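Local coordinates for protein soluble lytic transglycosylase B3 (Pseudomonas aeruginosa, PDB 5ANZ) that probably cleaves the glycan strands of bacterial peptidoglycan as a lytic transglycosylase in cell-wall turnover, and carries a bound calcium ion, at residues R321-Y326 against S330-A335; V137-G142 against L334-L339; E49-A54 against R71-V76; T162-G167 against E171-Q176. All coordinates share one frame; numbering follows the deposited sequence.

Contact 1 of 4, residues R321-Y326 against S330-A335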
loop_
_atom_site.group_PDB
_atom_site.type_symbol
_atom_site.label_atom_id
_atom_site.label_comp_id
_atom_site.label_asym_id
_atom_site.label_seq_id
_atom_site.Cartn_x
_atom_site.Cartn_y
_atom_site.Cartn_z
ATOM N N ARG A 321 1.466 -1.038 10.908
ATOM C CA ARG A 321 2.673 -0.416 10.392
ATOM C C ARG A 321 3.437 -1.349 9.464
ATOM O O ARG A 321 4.054 -0.899 8.496
ATOM C CB ARG A 321 3.570 0.046 11.551
ATOM C CG ARG A 321 2.895 1.050 12.478
ATOM C CD ARG A 321 3.810 1.440 13.638
ATOM N NE ARG A 321 4.998 2.163 13.182
ATOM C CZ ARG A 321 6.072 2.414 13.932
ATOM N NH1 ARG A 321 6.130 1.996 15.192
ATOM N NH2 ARG A 321 7.095 3.084 13.415
ATOM N N ALA A 322 3.418 -2.645 9.762
ATOM C CA ALA A 322 4.082 -3.624 8.893
ATOM C C ALA A 322 3.431 -3.663 7.507
ATOM O O ALA A 322 4.109 -3.737 6.481
ATOM C CB ALA A 322 4.046 -5.019 9.533
ATOM N N ILE A 323 2.111 -3.634 7.482
ATOM C CA ILE A 323 1.401 -3.650 6.219
ATOM C C ILE A 323 1.720 -2.390 5.417
ATOM O O ILE A 323 1.843 -2.431 4.202
ATOM C CB ILE A 323 -0.108 -3.764 6.449
ATOM C CG1 ILE A 323 -0.418 -5.081 7.170
ATOM C CG2 ILE A 323 -0.849 -3.632 5.112
ATOM C CD1 ILE A 323 -1.808 -5.106 7.809
ATOM N N LEU A 324 1.904 -1.266 6.102
ATOM C CA LEU A 324 2.211 -0.016 5.400
ATOM C C LEU A 324 3.538 -0.076 4.653
ATOM O O LEU A 324 3.770 0.681 3.699
ATOM C CB LEU A 324 2.219 1.147 6.391
ATOM C CG LEU A 324 0.860 1.607 6.898
ATOM C CD1 LEU A 324 1.067 2.637 8.004
ATOM C CD2 LEU A 324 0.065 2.214 5.773
ATOM N N LYS A 325 4.421 -0.973 5.076
ATOM C CA LYS A 325 5.703 -1.097 4.396
ATOM C C LYS A 325 5.504 -1.809 3.054
ATOM O O LYS A 325 6.355 -1.745 2.167
ATOM C CB LYS A 325 6.713 -1.841 5.278
ATOM C CG LYS A 325 7.039 -1.117 6.573
ATOM C CD LYS A 325 8.157 -1.816 7.323
ATOM C CE LYS A 325 8.664 -0.986 8.496
ATOM N NZ LYS A 325 7.794 -1.101 9.696
ATOM N N TYR A 326 4.363 -2.477 2.900
ATOM C CA TYR A 326 4.044 -3.181 1.664
ATOM C C TYR A 326 3.459 -2.173 0.672
ATOM O O TYR A 326 3.809 -2.164 -0.516
ATOM C CB TYR A 326 3.064 -4.359 1.933
ATOM C CG TYR A 326 3.239 -5.541 1.006
ATOM C CD1 TYR A 326 2.914 -5.439 -0.330
ATOM C CD2 TYR A 326 3.748 -6.762 1.466
ATOM C CE1 TYR A 326 3.089 -6.500 -1.190
ATOM C CE2 TYR A 326 3.931 -7.843 0.598
ATOM C CZ TYR A 326 3.595 -7.698 -0.724
ATOM O OH TYR A 326 3.744 -8.752 -1.600
ATOM N N SER A 330 -2.797 4.315 4.067
ATOM C CA SER A 330 -3.587 3.867 5.204
ATOM C C SER A 330 -4.871 3.184 4.741
ATOM O O SER A 330 -5.347 2.265 5.396
ATOM C CB SER A 330 -3.911 5.032 6.145
ATOM O OG SER A 330 -2.742 5.481 6.806
ATOM N N ALA A 331 -5.421 3.613 3.608
ATOM C CA ALA A 331 -6.625 2.954 3.078
ATOM C C ALA A 331 -6.306 1.498 2.685
ATOM O O ALA A 331 -7.048 0.567 3.010
ATOM C CB ALA A 331 -7.179 3.710 1.897
ATOM N N TYR A 332 -5.188 1.316 2.002
ATOM C CA TYR A 332 -4.717 -0.024 1.647
ATOM C C TYR A 332 -4.526 -0.894 2.868
ATOM O O TYR A 332 -4.982 -2.036 2.916
ATOM C CB TYR A 332 -3.402 0.073 0.879
ATOM C CG TYR A 332 -2.701 -1.266 0.681
ATOM C CD1 TYR A 332 -1.832 -1.767 1.643
ATOM C CD2 TYR A 332 -2.876 -2.004 -0.482
ATOM C CE1 TYR A 332 -1.164 -2.974 1.455
ATOM C CE2 TYR A 332 -2.217 -3.214 -0.673
ATOM C CZ TYR A 332 -1.371 -3.692 0.307
ATOM O OH TYR A 332 -0.693 -4.881 0.126
ATOM N N ALA A 333 -3.842 -0.361 3.877
ATOM C CA ALA A 333 -3.542 -1.179 5.046
ATOM C C ALA A 333 -4.820 -1.499 5.817
ATOM O O ALA A 333 -4.971 -2.608 6.321
ATOM C CB ALA A 333 -2.504 -0.486 5.943
ATOM N N LEU A 334 -5.766 -0.559 5.856
ATOM C CA LEU A 334 -7.061 -0.849 6.481
ATOM C C LEU A 334 -7.786 -1.965 5.720
ATOM O O LEU A 334 -8.336 -2.899 6.343
ATOM C CB LEU A 334 -7.914 0.427 6.538
ATOM C CG LEU A 334 -9.266 0.314 7.237
ATOM C CD1 LEU A 334 -9.119 -0.219 8.650
ATOM C CD2 LEU A 334 -9.902 1.706 7.249
ATOM N N ALA A 335 -7.740 -1.901 4.385
ATOM C CA ALA A 335 -8.365 -2.936 3.548
ATOM C C ALA A 335 -7.743 -4.295 3.815
ATOM O O ALA A 335 -8.450 -5.293 3.958
ATOM C CB ALA A 335 -8.252 -2.600 2.059
#

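Contact 2 of 4, residues V137-G142 against L334-L339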
loop_
_atom_site.group_PDB
_atom_site.type_symbol
_atom_site.label_atom_id
_atom_site.label_comp_id
_atom_site.label_asym_id
_atom_site.label_seq_id
_atom_site.Cartn_x
_atom_site.Cartn_y
_atom_site.Cartn_z
ATOM N N VAL A 137 -1.166 -13.045 5.177
ATOM C CA VAL A 137 -0.484 -13.393 3.915
ATOM C C VAL A 137 -1.489 -13.489 2.770
ATOM O O VAL A 137 -1.287 -12.911 1.697
ATOM C CB VAL A 137 0.279 -14.717 4.047
ATOM C CG1 VAL A 137 0.901 -15.130 2.707
ATOM C CG2 VAL A 137 1.389 -14.592 5.087
ATOM N N VAL A 138 -2.590 -14.198 2.996
ATOM C CA VAL A 138 -3.574 -14.354 1.939
ATOM C C VAL A 138 -4.294 -13.029 1.644
ATOM O O VAL A 138 -4.611 -12.741 0.498
ATOM C CB VAL A 138 -4.580 -15.481 2.273
ATOM C CG1 VAL A 138 -5.772 -15.480 1.302
ATOM C CG2 VAL A 138 -3.853 -16.848 2.219
ATOM N N ALA A 139 -4.513 -12.194 2.661
ATOM C CA ALA A 139 -5.143 -10.909 2.394
ATOM C C ALA A 139 -4.259 -10.030 1.521
ATOM O O ALA A 139 -4.746 -9.347 0.634
ATOM C CB ALA A 139 -5.486 -10.190 3.715
ATOM N N ILE A 140 -2.955 -10.032 1.785
ATOM C CA ILE A 140 -2.034 -9.229 0.970
ATOM C C ILE A 140 -2.070 -9.744 -0.478
ATOM O O ILE A 140 -2.110 -8.960 -1.438
ATOM C CB ILE A 140 -0.596 -9.295 1.531
ATOM C CG1 ILE A 140 -0.471 -8.547 2.875
ATOM C CG2 ILE A 140 0.421 -8.743 0.489
ATOM C CD1 ILE A 140 -0.309 -7.024 2.804
ATOM N N TRP A 141 -2.047 -11.061 -0.615
ATOM C CA TRP A 141 -2.086 -11.708 -1.914
ATOM C C TRP A 141 -3.354 -11.291 -2.674
ATOM O O TRP A 141 -3.327 -11.003 -3.865
ATOM C CB TRP A 141 -2.063 -13.218 -1.705
ATOM C CG TRP A 141 -1.817 -14.101 -2.889
ATOM C CD1 TRP A 141 -1.169 -13.799 -4.063
ATOM C CD2 TRP A 141 -2.191 -15.475 -2.973
ATOM N NE1 TRP A 141 -1.121 -14.928 -4.863
ATOM C CE2 TRP A 141 -1.746 -15.960 -4.216
ATOM C CE3 TRP A 141 -2.848 -16.356 -2.099
ATOM C CZ2 TRP A 141 -1.946 -17.282 -4.610
ATOM C CZ3 TRP A 141 -3.031 -17.662 -2.482
ATOM C CH2 TRP A 141 -2.590 -18.117 -3.728
ATOM N N GLY A 142 -4.478 -11.259 -1.974
ATOM C CA GLY A 142 -5.723 -10.792 -2.574
ATOM C C GLY A 142 -5.661 -9.334 -3.007
ATOM O O GLY A 142 -6.113 -8.982 -4.097
ATOM N N LEU A 334 -5.766 -0.559 5.856
ATOM C CA LEU A 334 -7.061 -0.849 6.481
ATOM C C LEU A 334 -7.786 -1.965 5.720
ATOM O O LEU A 334 -8.336 -2.899 6.343
ATOM C CB LEU A 334 -7.914 0.427 6.538
ATOM C CG LEU A 334 -9.266 0.314 7.237
ATOM C CD1 LEU A 334 -9.119 -0.219 8.650
ATOM C CD2 LEU A 334 -9.902 1.706 7.249
ATOM N N ALA A 335 -7.740 -1.901 4.385
ATOM C CA ALA A 335 -8.365 -2.936 3.548
ATOM C C ALA A 335 -7.743 -4.295 3.815
ATOM O O ALA A 335 -8.450 -5.293 3.958
ATOM C CB ALA A 335 -8.252 -2.600 2.059
ATOM N N VAL A 336 -6.412 -4.353 3.847
ATOM C CA VAL A 336 -5.758 -5.622 4.161
ATOM C C VAL A 336 -6.202 -6.196 5.503
ATOM O O VAL A 336 -6.521 -7.371 5.603
ATOM C CB VAL A 336 -4.228 -5.465 4.153
ATOM C CG1 VAL A 336 -3.556 -6.714 4.702
ATOM C CG2 VAL A 336 -3.760 -5.197 2.732
ATOM N N GLY A 337 -6.215 -5.370 6.543
ATOM C CA GLY A 337 -6.611 -5.857 7.857
ATOM C C GLY A 337 -8.048 -6.355 7.889
ATOM O O GLY A 337 -8.341 -7.425 8.420
ATOM N N LEU A 338 -8.949 -5.559 7.319
ATOM C CA LEU A 338 -10.364 -5.961 7.276
ATOM C C LEU A 338 -10.607 -7.182 6.384
ATOM O O LEU A 338 -11.483 -8.002 6.666
ATOM C CB LEU A 338 -11.244 -4.801 6.799
ATOM C CG LEU A 338 -11.319 -3.594 7.742
ATOM C CD1 LEU A 338 -11.983 -2.424 7.033
ATOM C CD2 LEU A 338 -12.076 -3.950 9.036
ATOM N N LEU A 339 -9.844 -7.312 5.300
ATOM C CA LEU A 339 -9.980 -8.504 4.467
ATOM C C LEU A 339 -9.527 -9.751 5.238
ATOM O O LEU A 339 -10.191 -10.791 5.220
ATOM C CB LEU A 339 -9.174 -8.361 3.175
ATOM C CG LEU A 339 -9.248 -9.550 2.222
ATOM C CD1 LEU A 339 -10.693 -9.874 1.804
ATOM C CD2 LEU A 339 -8.401 -9.240 0.990
#

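Contact 3 of 4, residues E49-A54 against R71-V76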
loop_
_atom_site.group_PDB
_atom_site.type_symbol
_atom_site.label_atom_id
_atom_site.label_comp_id
_atom_site.label_asym_id
_atom_site.label_seq_id
_atom_site.Cartn_x
_atom_site.Cartn_y
_atom_site.Cartn_z
ATOM N N GLU A 49 16.915 3.157 -29.146
ATOM C CA GLU A 49 18.054 2.301 -29.440
ATOM C C GLU A 49 19.340 2.921 -28.902
ATOM O O GLU A 49 20.195 2.221 -28.358
ATOM C CB GLU A 49 18.178 2.051 -30.946
ATOM C CG GLU A 49 17.040 1.232 -31.543
ATOM C CD GLU A 49 15.737 2.007 -31.637
ATOM O OE1 GLU A 49 15.727 3.210 -31.300
ATOM O OE2 GLU A 49 14.719 1.411 -32.049
ATOM N N GLN A 50 19.481 4.233 -29.063
ATOM C CA GLN A 50 20.629 4.935 -28.504
ATOM C C GLN A 50 20.637 4.798 -26.986
ATOM O O GLN A 50 21.663 4.474 -26.390
ATOM C CB GLN A 50 20.623 6.413 -28.910
ATOM C CG GLN A 50 21.206 6.683 -30.299
ATOM C CD GLN A 50 20.873 8.074 -30.808
ATOM O OE1 GLN A 50 20.123 8.817 -30.173
ATOM N NE2 GLN A 50 21.430 8.435 -31.960
ATOM N N TRP A 51 19.491 5.033 -26.355
ATOM C CA TRP A 51 19.430 4.884 -24.912
ATOM C C TRP A 51 19.778 3.445 -24.522
ATOM O O TRP A 51 20.513 3.218 -23.565
ATOM C CB TRP A 51 18.051 5.265 -24.350
ATOM C CG TRP A 51 17.915 4.746 -22.956
ATOM C CD1 TRP A 51 18.276 5.382 -21.801
ATOM C CD2 TRP A 51 17.441 3.451 -22.571
ATOM N NE1 TRP A 51 18.040 4.558 -20.719
ATOM C CE2 TRP A 51 17.533 3.369 -21.169
ATOM C CE3 TRP A 51 16.953 2.350 -23.280
ATOM C CZ2 TRP A 51 17.140 2.231 -20.460
ATOM C CZ3 TRP A 51 16.561 1.220 -22.571
ATOM C CH2 TRP A 51 16.663 1.170 -21.181
ATOM N N ARG A 52 19.257 2.477 -25.274
ATOM C CA ARG A 52 19.455 1.064 -24.942
ATOM C C ARG A 52 20.918 0.633 -25.074
ATOM O O ARG A 52 21.446 -0.072 -24.210
ATOM C CB ARG A 52 18.579 0.180 -25.831
ATOM C CG ARG A 52 18.726 -1.294 -25.553
ATOM C CD ARG A 52 18.103 -2.090 -26.667
ATOM N NE ARG A 52 18.823 -1.856 -27.914
ATOM C CZ ARG A 52 18.288 -1.951 -29.123
ATOM N NH1 ARG A 52 17.016 -2.287 -29.263
ATOM N NH2 ARG A 52 19.032 -1.708 -30.191
ATOM N N ASP A 53 21.565 1.034 -26.159
ATOM C CA ASP A 53 22.948 0.634 -26.366
ATOM C C ASP A 53 23.828 1.238 -25.285
ATOM O O ASP A 53 24.783 0.607 -24.833
ATOM C CB ASP A 53 23.434 1.043 -27.755
ATOM C CG ASP A 53 22.723 0.288 -28.860
ATOM O OD1 ASP A 53 22.176 -0.802 -28.581
ATOM O OD2 ASP A 53 22.708 0.785 -30.004
ATOM N N ALA A 54 23.490 2.454 -24.863
ATOM C CA ALA A 54 24.230 3.120 -23.798
ATOM C C ALA A 54 23.957 2.434 -22.463
ATOM O O ALA A 54 24.872 2.249 -21.658
ATOM C CB ALA A 54 23.868 4.601 -23.729
ATOM N N ARG A 71 18.632 -11.239 -24.870
ATOM C CA ARG A 71 17.430 -12.053 -24.702
ATOM C C ARG A 71 16.297 -11.216 -24.099
ATOM O O ARG A 71 15.147 -11.259 -24.542
ATOM C CB ARG A 71 17.746 -13.251 -23.808
ATOM C CG ARG A 71 16.660 -14.294 -23.685
ATOM C CD ARG A 71 16.995 -15.228 -22.530
ATOM N NE ARG A 71 16.089 -16.369 -22.421
ATOM C CZ ARG A 71 15.301 -16.608 -21.374
ATOM N NH1 ARG A 71 15.301 -15.784 -20.329
ATOM N NH2 ARG A 71 14.519 -17.681 -21.366
ATOM N N ALA A 72 16.653 -10.440 -23.088
ATOM C CA ALA A 72 15.697 -9.613 -22.362
ATOM C C ALA A 72 15.139 -8.468 -23.208
ATOM O O ALA A 72 13.987 -8.062 -23.036
ATOM C CB ALA A 72 16.350 -9.060 -21.106
ATOM N N PHE A 73 15.957 -7.937 -24.115
ATOM C CA PHE A 73 15.552 -6.776 -24.900
ATOM C C PHE A 73 15.082 -7.114 -26.309
ATOM O O PHE A 73 14.718 -6.220 -27.064
ATOM C CB PHE A 73 16.696 -5.762 -24.963
ATOM C CG PHE A 73 16.726 -4.838 -23.783
ATOM C CD1 PHE A 73 17.406 -5.190 -22.627
ATOM C CD2 PHE A 73 16.023 -3.646 -23.804
ATOM C CE1 PHE A 73 17.407 -4.344 -21.521
ATOM C CE2 PHE A 73 16.029 -2.797 -22.695
ATOM C CZ PHE A 73 16.726 -3.152 -21.561
ATOM N N ALA A 74 15.072 -8.397 -26.657
ATOM C CA ALA A 74 14.616 -8.814 -27.980
ATOM C C ALA A 74 13.216 -8.278 -28.303
ATOM O O ALA A 74 12.230 -8.642 -27.655
ATOM C CB ALA A 74 14.638 -10.334 -28.087
ATOM N N GLY A 75 13.142 -7.401 -29.299
ATOM C CA GLY A 75 11.872 -6.865 -29.754
ATOM C C GLY A 75 11.293 -5.764 -28.885
ATOM O O GLY A 75 10.229 -5.218 -29.193
ATOM N N VAL A 76 11.988 -5.424 -27.804
ATOM C CA VAL A 76 11.499 -4.401 -26.887
ATOM C C VAL A 76 11.576 -2.978 -27.456
ATOM O O VAL A 76 12.602 -2.554 -27.999
ATOM C CB VAL A 76 12.266 -4.445 -25.556
ATOM C CG1 VAL A 76 11.888 -3.263 -24.690
ATOM C CG2 VAL A 76 11.999 -5.767 -24.854
HETATM O O HOH W 1 15.206 -3.291 -27.599
#

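Contact 4 of 4, residues T162-G167 against E171-Q176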
loop_
_atom_site.group_PDB
_atom_site.type_symbol
_atom_site.label_atom_id
_atom_site.label_comp_id
_atom_site.label_asym_id
_atom_site.label_seq_id
_atom_site.Cartn_x
_atom_site.Cartn_y
_atom_site.Cartn_z
ATOM N N THR A 162 11.078 1.532 -20.607
ATOM C CA THR A 162 10.286 2.673 -21.034
ATOM C C THR A 162 10.448 3.822 -20.037
ATOM O O THR A 162 10.768 4.942 -20.425
ATOM C CB THR A 162 8.796 2.311 -21.174
ATOM O OG1 THR A 162 8.648 1.350 -22.234
ATOM C CG2 THR A 162 7.985 3.557 -21.509
ATOM N N LEU A 163 10.250 3.529 -18.752
ATOM C CA LEU A 163 10.386 4.563 -17.713
ATOM C C LEU A 163 11.814 5.104 -17.611
ATOM O O LEU A 163 12.017 6.294 -17.372
ATOM C CB LEU A 163 9.947 4.003 -16.363
ATOM C CG LEU A 163 8.479 3.598 -16.272
ATOM C CD1 LEU A 163 8.211 2.957 -14.927
ATOM C CD2 LEU A 163 7.581 4.811 -16.457
ATOM N N ALA A 164 12.805 4.233 -17.781
ATOM C CA ALA A 164 14.197 4.681 -17.771
ATOM C C ALA A 164 14.462 5.648 -18.923
ATOM O O ALA A 164 15.127 6.681 -18.761
ATOM C CB ALA A 164 15.142 3.486 -17.847
ATOM N N TYR A 165 13.938 5.302 -20.093
ATOM C CA TYR A 165 14.140 6.095 -21.300
ATOM C C TYR A 165 13.427 7.444 -21.260
ATOM O O TYR A 165 14.023 8.472 -21.571
ATOM C CB TYR A 165 13.677 5.301 -22.525
ATOM C CG TYR A 165 13.656 6.080 -23.832
ATOM C CD1 TYR A 165 14.806 6.675 -24.338
ATOM C CD2 TYR A 165 12.487 6.187 -24.576
ATOM C CE1 TYR A 165 14.787 7.369 -25.539
ATOM C CE2 TYR A 165 12.457 6.876 -25.778
ATOM C CZ TYR A 165 13.611 7.466 -26.257
ATOM O OH TYR A 165 13.589 8.158 -27.451
ATOM N N GLU A 166 12.154 7.448 -20.879
ATOM C CA GLU A 166 11.375 8.683 -20.947
ATOM C C GLU A 166 10.400 8.883 -19.788
ATOM O O GLU A 166 9.444 9.640 -19.911
ATOM C CB GLU A 166 10.609 8.729 -22.270
ATOM C CG GLU A 166 9.747 7.503 -22.525
ATOM C CD GLU A 166 9.064 7.535 -23.882
ATOM O OE1 GLU A 166 8.731 8.640 -24.360
ATOM O OE2 GLU A 166 8.861 6.452 -24.472
ATOM N N GLY A 167 10.644 8.209 -18.668
ATOM C CA GLY A 167 9.787 8.334 -17.499
ATOM C C GLY A 167 10.124 9.531 -16.630
ATOM O O GLY A 167 11.156 10.174 -16.811
ATOM N N GLU A 171 15.771 7.501 -12.192
ATOM C CA GLU A 171 16.654 6.908 -11.188
ATOM C C GLU A 171 16.076 5.594 -10.674
ATOM O O GLU A 171 16.761 4.564 -10.644
ATOM C CB GLU A 171 16.876 7.875 -10.024
ATOM C CG GLU A 171 17.691 9.103 -10.386
ATOM C CD GLU A 171 19.161 8.789 -10.570
ATOM O OE1 GLU A 171 19.853 8.594 -9.549
ATOM O OE2 GLU A 171 19.624 8.740 -11.731
ATOM N N PHE A 172 14.810 5.641 -10.272
ATOM C CA PHE A 172 14.097 4.443 -9.864
ATOM C C PHE A 172 14.078 3.402 -10.984
ATOM O O PHE A 172 14.373 2.234 -10.748
ATOM C CB PHE A 172 12.665 4.792 -9.447
ATOM C CG PHE A 172 11.778 3.590 -9.207
ATOM C CD1 PHE A 172 11.753 2.957 -7.975
ATOM C CD2 PHE A 172 10.954 3.115 -10.210
ATOM C CE1 PHE A 172 10.938 1.865 -7.755
ATOM C CE2 PHE A 172 10.134 2.015 -9.993
ATOM C CZ PHE A 172 10.127 1.397 -8.762
ATOM N N ALA A 173 13.753 3.827 -12.200
ATOM C CA ALA A 173 13.582 2.860 -13.293
ATOM C C ALA A 173 14.894 2.146 -13.627
ATOM O O ALA A 173 14.907 0.928 -13.823
ATOM C CB ALA A 173 13.028 3.534 -14.536
ATOM N N HIS A 174 15.983 2.907 -13.688
ATOM C CA HIS A 174 17.296 2.344 -13.992
ATOM C C HIS A 174 17.708 1.325 -12.939
ATOM O O HIS A 174 18.200 0.247 -13.264
ATOM C CB HIS A 174 18.362 3.449 -14.091
ATOM C CG HIS A 174 18.411 4.123 -15.428
ATOM N ND1 HIS A 174 17.627 5.213 -15.743
ATOM C CD2 HIS A 174 19.150 3.859 -16.534
ATOM C CE1 HIS A 174 17.883 5.591 -16.983
ATOM N NE2 HIS A 174 18.801 4.786 -17.486
ATOM N N ALA A 175 17.508 1.672 -11.673
ATOM C CA ALA A 175 17.869 0.788 -10.576
ATOM C C ALA A 175 17.066 -0.515 -10.612
ATOM O O ALA A 175 17.608 -1.602 -10.425
ATOM C CB ALA A 175 17.672 1.496 -9.250
ATOM N N GLN A 176 15.762 -0.407 -10.829
ATOM C CA GLN A 176 14.930 -1.593 -10.859
ATOM C C GLN A 176 15.231 -2.428 -12.090
ATOM O O GLN A 176 15.150 -3.657 -12.046
ATOM C CB GLN A 176 13.455 -1.207 -10.823
ATOM C CG GLN A 176 13.088 -0.478 -9.556
ATOM C CD GLN A 176 13.395 -1.287 -8.308
ATOM O OE1 GLN A 176 13.237 -2.505 -8.290
ATOM N NE2 GLN A 176 13.830 -0.603 -7.245
#

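Contact 1 of 4, residues R321-Y326 against S330-A335
Ile323 lays its CG2 methyl against the backbone and methyl of Ala333, 3.6 Å from Ala333 CA, where the chain turns through a short loop from helix 318-324 into helix 330-343. This helix-loop-helix corner lies within the lysozyme-like transglycosylase region. CG2 stands anti to the Ile323 backbone N while CG1 lies beside it (chi1 -62°), which turns the short branch to the second helix. The same methyl reaches Tyr332 CE1 at 3.7 Å, approaching that ring at a slant. Ala333 CB is wedged between two branched side chains, for Leu324 CD2 also comes within 3.7 Å of it and continues toward the start of helix 330-343, 3.9 Å from Ser330 N. No hydrogen bond joins the two segments; the corner is held by apolar packing. Beyond the aliphatic part lie two tyrosines. Tyr326, an N-acetylglucosamine-binding residue, sends its own hydroxyl to Thr205 O, and its ring meets Tyr241 edge-to-face. The Tyr332 hydroxyl has a weak hydrogen bond to Glu144 of helix 134-145. The corner thus places a sugar-binding tyrosine beside the helix pair, with Tyr332 OH lying 3.7 Å from Tyr326 CD1.

Contact 2 of 4, residues V137-G142 against L334-L339
Two buried helices of the lysozyme-like transglycosylase domain, 134-145 and 330-343, cross here with their short segments running 128° apart in direction. Their axes approach to 8.6 Å, and small residues at the crossing permit that spacing: Ala139 faces the second helix directly, and Gly142, one turn on, presents no side chain on the same side. Ala139 CB sits 3.5 Å from Val336 O, so a methyl rests on the backbone of the opposing helix. It also lies between two larger side chains, with Val336 CG1 on one side and Leu339 CG, 4.1 Å from Ala139 CB, on the other. Leu339 holds CG anti to its backbone N (chi1 -180°), which carries the branch across to the first helix; CD2 then reaches the peptide of Ala139, 3.7 Å from Ala139 O, alongside the position of Gly142. On the other flank Ile140 starts out away from the partner helix but bends back through chi2 (-81°), and its CD1 fits against both methyls of Val336. No hydrogen bond joins the segments; aliphatic groups pack on one another and on backbone carbonyls. Val138 packs on Leu116 of helix 106-118, while Val137 and Trp141 turn to Leu235 of helix 231-244, so helix 134-145 packs against helices 106-118, 231-244 and 330-343. Ile140 additionally touches the sugar-binding Tyr326, linking this core to the binding site. At the fork of the valine, Ile140 CD1 is 3.8 Å from Val336 CG1 and 3.9 Å from Val336 CG2.

Contact 3 of 4, residues E49-A54 against R71-V76
A single water is gripped by three groups between Arg52 and the turn that follows helix 66-73. It accepts a hydrogen bond from Arg52 NH1 at 2.7 Å and donates one to Phe73 O (3.0 Å from the water) and one to Val76 O (2.7 Å from the water). Phe73 to Val76 form a type II beta turn, in which Val76 N is bonded to Phe73 O at 2.9 Å and Gly75 takes the positive phi usual at its third position. The water therefore ties the carbonyls at both ends of the turn to the arginine. It lies in the guanidinium plane, at its edge. Asp53 OD1 lies in the same plane on the far side of the group, by NE, in a long salt bridge of 3.6 Å to Arg52 NE that would be expected to help hold the group's rotation. The arginine chain runs anti at chi1 (180°) and bends at chi3 (64°), carrying its aliphatic part past the Phe73 ring: Arg52 CD is 3.9 Å from Phe73 CD2, and the guanidinium plane stands 77° from the ring plane. Deeper in, the Phe73 ring meets Trp51, its CE2 at the edge of the indole, 4.1 Å from Trp51 CZ3. Phe73 stacks on Phe69 of its own helix, and Trp51 meets the rings of Phe48 and Phe55 of its own helix. Both Trp51 and Phe73 rest on Ala161 of helix 156-166, with Trp51 also touching Leu177 of helix 170-186, so helices 48-61 and 66-73 pack together onto that helical pair.

Contact 4 of 4, residues T162-G167 against E171-Q176
With CG anti to its carbonyl carbon (chi1 -83°), His174 swings its imidazole out beside its own helix and over the methyl of Ala164. The contact belongs to a helical hairpin in which helices 156-166 and 170-186 are joined by a tight loop, their short segments 139° apart in direction and 7.8 Å between axes. Ala164 CB makes a CH-pi contact with one face of the ring, 3.7 Å from the centroid of the His174 ring and 19° off its normal. His174 CE1 also approaches Ala164 O. His174 ND1 is hydrogen-bonded to Pro170 O, one turn back in the chain, which should help fix the ring's rotation. Beside this, the Ala173 methyl packs on the backbone of the first helix, Ala173 CB 3.3 Å from Ala164 N; the CA atoms of Ala164 and Ala173 are 4.9 Å apart, so the two backbones come very close. Leu163 closes the other flank, its CB 3.6 Å from Ala173 CB. Beyond the hairpin, Leu163 packs on Val82 and Asp86 of helix 80-87, and Gln176 and Phe172 touch the loop with the sugar-binding Ile208. From helix 48-61, Trp51 meets His174, so the hairpin lies between helices 48-61 and 80-87.

All four contacts fall within the transglycosylase domain but form two groups. Contacts 1 and 2 have centres about 9 Å apart, share helix 330-343 and touch through Ile140, Tyr326 and Tyr332, joining the helical core to a sugar-binding tyrosine. Contacts 3 and 4, centres about 13 Å apart, meet where Trp51 packs on Ala164, Tyr165 and His174. Between the groups the centres lie about 26 to 38 Å apart, without touching. Along the chain contact 3 closes first; contact 4, a local hairpin, is nested inside the long loop closed by contact 2, which ends on the same helix as contact 1. Distant parts of the sequence thereby build the core near the sugar site.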